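Local coordinates for protein 5-formaminoimidazole-4-carboxamide-1-(Beta)-D-ribofuranosyl 5'-monophosphate synthetase (Thermococcus kodakarensis, PDB 2PBZ) that binds ATP and probably acts, with magnesium or manganese, as a carbon-nitrogen ligase in the purine biosynthesis pathway leading to IMP, at residues G291-I294 and A295-R299; E304-L307 and E308-V311. One frame throughout, in Å; residues are numbered along the deposited sequence.

Contact 1 (G291-I294 and A295-R299); sequences GRRI and ARELR
The guanidinium of Arg292 has NH2 of Arg296 over one face. Arg292 NH2 in turn lies beside the rim of the Arg296 guanidinium, and the two planes stand 87° apart, nearly perpendicular. Arg292 NH2 and Arg296 NH2 are 3.2 Å apart, two donors with no bond between them. Glu23 OE2 accepts salt bridges from Arg292 NE and Arg296 NH2, which probably offsets the like charges, and Glu286 pairs with Arg296 NH1. At the edge of the Arg293 guanidinium, near its plane, sits Glu297 OE1, with Glu297 CB in plane beside it. The bond from Arg293 NH1 to Glu297 OE1 is weak, at 3.4 Å, and part of a salt bridge. Both pairs are spaced i to i+4, so their members sit on successive turns of helix 290-302. Arg293 starts with CG anti to its N (chi1 -177°), then bends at chi2 (60°), which brings NH1 back alongside the Glu297 chain. Its stronger partner is Glu185, which meets NE. Arg293 and Glu297 both touch Phe176 and Ser178 of strand 170-178. Under the side chains, Arg296 N reaches Arg292 O at 2.8 Å, and Glu297 N reaches Arg293 O at 3.0 Å. Leu298 N bonds to Ile294 O at 3.1 Å.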
loop_
_atom_site.group_PDB
_atom_site.type_symbol
_atom_site.label_atom_id
_atom_site.label_comp_id
_atom_site.label_asym_id
_atom_site.label_seq_id
_atom_site.Cartn_x
_atom_site.Cartn_y
_atom_site.Cartn_z
ATOM N N GLY A 291 -15.993 0.791 6.763
ATOM C CA GLY A 291 -17.349 1.023 6.322
ATOM C C GLY A 291 -18.158 -0.226 6.569
ATOM O O GLY A 291 -19.345 -0.161 6.872
ATOM N N ARG A 292 -17.509 -1.381 6.441
ATOM C CA ARG A 292 -18.200 -2.634 6.672
ATOM C C ARG A 292 -18.345 -2.873 8.169
ATOM O O ARG A 292 -19.292 -3.522 8.613
ATOM C CB ARG A 292 -17.465 -3.805 6.017
ATOM C CG ARG A 292 -18.272 -5.092 6.112
ATOM C CD ARG A 292 -17.753 -6.226 5.253
ATOM N NE ARG A 292 -18.612 -7.400 5.384
ATOM C CZ ARG A 292 -18.270 -8.632 5.022
ATOM N NH1 ARG A 292 -17.078 -8.865 4.501
ATOM N NH2 ARG A 292 -19.115 -9.637 5.199
ATOM N N ARG A 293 -17.408 -2.331 8.944
ATOM C CA ARG A 293 -17.431 -2.489 10.391
ATOM C C ARG A 293 -18.629 -1.748 10.959
ATOM O O ARG A 293 -19.324 -2.257 11.838
ATOM C CB ARG A 293 -16.152 -1.944 11.007
ATOM C CG ARG A 293 -16.076 -2.146 12.497
ATOM C CD ARG A 293 -16.124 -3.621 12.837
ATOM N NE ARG A 293 -16.289 -3.838 14.268
ATOM C CZ ARG A 293 -17.415 -3.617 14.940
ATOM N NH1 ARG A 293 -18.492 -3.175 14.301
ATOM N NH2 ARG A 293 -17.458 -3.812 16.254
ATOM N N ILE A 294 -18.853 -0.540 10.456
ATOM C CA ILE A 294 -19.988 0.258 10.874
ATOM C C ILE A 294 -21.291 -0.500 10.577
ATOM O O ILE A 294 -22.202 -0.523 11.391
ATOM C CB ILE A 294 -20.018 1.576 10.120
ATOM C CG1 ILE A 294 -18.837 2.434 10.544
ATOM C CG2 ILE A 294 -21.339 2.276 10.349
ATOM C CD1 ILE A 294 -18.665 3.654 9.696
ATOM N N ALA A 295 -21.358 -1.130 9.406
ATOM C CA ALA A 295 -22.539 -1.877 9.002
ATOM C C ALA A 295 -22.725 -3.125 9.821
ATOM O O ALA A 295 -23.860 -3.506 10.109
ATOM C CB ALA A 295 -22.463 -2.237 7.535
ATOM N N ARG A 296 -21.625 -3.776 10.195
ATOM C CA ARG A 296 -21.752 -4.991 10.988
ATOM C C ARG A 296 -22.213 -4.638 12.390
ATOM O O ARG A 296 -22.882 -5.433 13.054
ATOM C CB ARG A 296 -20.439 -5.761 11.065
ATOM C CG ARG A 296 -20.545 -6.946 12.007
ATOM C CD ARG A 296 -19.577 -8.031 11.659
ATOM N NE ARG A 296 -19.723 -8.435 10.268
ATOM C CZ ARG A 296 -19.051 -9.432 9.705
ATOM N NH1 ARG A 296 -18.183 -10.139 10.419
ATOM N NH2 ARG A 296 -19.227 -9.710 8.422
ATOM N N GLU A 297 -21.854 -3.435 12.824
ATOM C CA GLU A 297 -22.234 -2.953 14.136
ATOM C C GLU A 297 -23.743 -2.784 14.119
ATOM O O GLU A 297 -24.437 -3.109 15.076
ATOM C CB GLU A 297 -21.570 -1.606 14.423
ATOM C CG GLU A 297 -21.813 -1.108 15.833
ATOM C CD GLU A 297 -21.000 -1.863 16.853
ATOM O OE1 GLU A 297 -20.870 -3.104 16.736
ATOM O OE2 GLU A 297 -20.499 -1.210 17.777
ATOM N N LEU A 298 -24.236 -2.274 13.004
ATOM C CA LEU A 298 -25.648 -2.050 12.814
ATOM C C LEU A 298 -26.384 -3.385 12.823
ATOM O O LEU A 298 -27.342 -3.572 13.569
ATOM C CB LEU A 298 -25.856 -1.335 11.490
ATOM C CG LEU A 298 -27.037 -0.382 11.346
ATOM C CD1 LEU A 298 -27.083 0.581 12.529
ATOM C CD2 LEU A 298 -26.904 0.373 10.031
ATOM N N ARG A 299 -25.925 -4.326 12.010
ATOM C CA ARG A 299 -26.574 -5.632 11.932
ATOM C C ARG A 299 -26.570 -6.357 13.274
ATOM O O ARG A 299 -27.527 -7.047 13.617
ATOM C CB ARG A 299 -25.884 -6.508 10.896
ATOM C CG ARG A 299 -26.732 -7.676 10.440
ATOM C CD ARG A 299 -25.869 -8.723 9.782
ATOM N NE ARG A 299 -24.850 -9.175 10.722
ATOM C CZ ARG A 299 -24.641 -10.449 11.055
ATOM N NH1 ARG A 299 -25.379 -11.412 10.516
ATOM N NH2 ARG A 299 -23.704 -10.754 11.951
#

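Contact 2 (E304-L307 and E308-V311); sequences EDRL and EEVV
Arg306 and Leu307 meet the residues that follow them in an irregular tail beyond helix 290-302, where Glu304, Arg306 and Glu309 make a loose salt-bridge network, one link long and the other uncertain in detail. Leu307 also packs on Ala301 of the helix. Along 308-311, Glu308 comes first, and its carboxylate leads away from the preceding residues. Glu309 carries the polar contact. Its chain is extended beyond CG (chi2 -177°), and this carries the carboxylate across to the Arg306 guanidinium. Glu309 OE1 is crowded against a neighbour in the model, so its exact place is doubtful. With that caution, the carboxylate lies at the guanidinium edge by NH1, and the model has Arg306 NH1 hydrogen-bonded to Glu309 OE1 in a salt bridge. On the other side of the network, Arg306 NE and Glu304 OE1 make a long pair at 3.7 Å. At Val310 the contact becomes apolar: its CG2 lies 4.0 Å from Leu307 CD2, and the two side chains cross at about a right angle. The Val310 backbone is hydrogen-bonded to Gly88, and its side chain touches Ile180 and Ile247. Val311 CG1 lies 3.9 Å from the same Leu307 CD2, and its CG2 lies against Leu307 O.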
loop_
_atom_site.group_PDB
_atom_site.type_symbol
_atom_site.label_atom_id
_atom_site.label_comp_id
_atom_site.label_asym_id
_atom_site.label_seq_id
_atom_site.Cartn_x
_atom_site.Cartn_y
_atom_site.Cartn_z
ATOM N N GLU A 304 -30.154 -7.984 17.999
ATOM C CA GLU A 304 -30.220 -8.029 19.462
ATOM C C GLU A 304 -31.109 -6.935 20.062
ATOM O O GLU A 304 -31.059 -6.641 21.261
ATOM C CB GLU A 304 -28.801 -7.947 20.024
ATOM C CG GLU A 304 -27.919 -9.091 19.546
ATOM C CD GLU A 304 -26.441 -8.746 19.544
ATOM O OE1 GLU A 304 -25.909 -8.355 20.614
ATOM O OE2 GLU A 304 -25.812 -8.873 18.462
ATOM N N ASP A 305 -31.929 -6.337 19.213
ATOM C CA ASP A 305 -32.841 -5.297 19.650
ATOM C C ASP A 305 -32.103 -4.141 20.321
ATOM O O ASP A 305 -32.733 -3.274 20.934
ATOM C CB ASP A 305 -33.884 -5.888 20.610
ATOM C CG ASP A 305 -35.150 -5.043 20.704
ATOM O OD1 ASP A 305 -36.010 -5.351 21.556
ATOM O OD2 ASP A 305 -35.291 -4.078 19.923
ATOM N N ARG A 306 -30.773 -4.129 20.225
ATOM C CA ARG A 306 -30.005 -3.026 20.802
ATOM C C ARG A 306 -30.400 -1.889 19.867
ATOM O O ARG A 306 -31.485 -1.331 19.987
ATOM C CB ARG A 306 -28.502 -3.284 20.698
ATOM C CG ARG A 306 -27.757 -3.320 22.019
ATOM C CD ARG A 306 -27.848 -4.687 22.703
ATOM N NE ARG A 306 -26.554 -5.371 22.779
ATOM C CZ ARG A 306 -25.462 -4.876 23.361
ATOM N NH1 ARG A 306 -25.484 -3.674 23.935
ATOM N NH2 ARG A 306 -24.338 -5.582 23.362
ATOM N N LEU A 307 -29.534 -1.566 18.917
ATOM C CA LEU A 307 -29.814 -0.531 17.923
ATOM C C LEU A 307 -30.128 0.855 18.471
ATOM O O LEU A 307 -30.231 1.827 17.716
ATOM C CB LEU A 307 -30.950 -0.999 16.996
ATOM C CG LEU A 307 -31.148 -0.319 15.627
ATOM C CD1 LEU A 307 -32.073 0.868 15.749
ATOM C CD2 LEU A 307 -29.788 0.099 15.042
ATOM N N GLU A 308 -30.291 0.970 19.780
ATOM C CA GLU A 308 -30.567 2.290 20.341
ATOM C C GLU A 308 -29.228 2.783 20.847
ATOM O O GLU A 308 -28.946 3.981 20.858
ATOM C CB GLU A 308 -31.553 2.213 21.511
ATOM C CG GLU A 308 -32.157 3.571 21.887
ATOM C CD GLU A 308 -31.104 4.648 22.171
ATOM O OE1 GLU A 308 -30.408 4.557 23.220
ATOM O OE2 GLU A 308 -30.967 5.586 21.338
ATOM N N GLU A 309 -28.401 1.821 21.243
ATOM C CA GLU A 309 -27.074 2.097 21.767
ATOM C C GLU A 309 -26.087 2.591 20.705
ATOM O O GLU A 309 -25.022 3.108 21.050
ATOM C CB GLU A 309 -26.496 0.839 22.419
ATOM C CG GLU A 309 -27.368 0.199 23.491
ATOM C CD GLU A 309 -26.688 -0.995 24.144
ATOM O OE1 GLU A 309 -27.388 -1.980 24.447
ATOM O OE2 GLU A 309 -25.453 -0.947 24.358
ATOM N N VAL A 310 -26.429 2.428 19.421
ATOM C CA VAL A 310 -25.531 2.861 18.351
ATOM C C VAL A 310 -26.058 3.959 17.440
ATOM O O VAL A 310 -25.383 4.324 16.476
ATOM C CB VAL A 310 -25.089 1.674 17.434
ATOM C CG1 VAL A 310 -24.460 0.562 18.268
ATOM C CG2 VAL A 310 -26.267 1.157 16.635
ATOM N N VAL A 311 -27.242 4.496 17.716
ATOM C CA VAL A 311 -27.763 5.545 16.849
ATOM C C VAL A 311 -28.117 6.819 17.584
ATOM O O VAL A 311 -27.951 6.915 18.782
ATOM C CB VAL A 311 -29.007 5.075 16.059
ATOM C CG1 VAL A 311 -28.650 3.866 15.213
ATOM C CG2 VAL A 311 -30.151 4.749 17.025
#

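Both contacts are local and lie in series near the C-terminal end of the chain. Contact 1 comes first, on helix 290-302, and ends before contact 2 begins. Neither closes a loop, since each pair of segments is continuous, and they do not nest or cross. The helix runs out at 302, and the tail 304-311 follows without regular structure. The tail returns to the helix, so the two contacts touch: Leu298 CD1 lies 3.7 Å from Leu307 CD2, and Glu297 CG lies 4.0 Å from Val310 CG1. Contact 1 links successive turns of the helix, and its side chains also reach strand 170-178 and Glu23. Contact 2 joins the tail to the loops of Gly88 and Ile180.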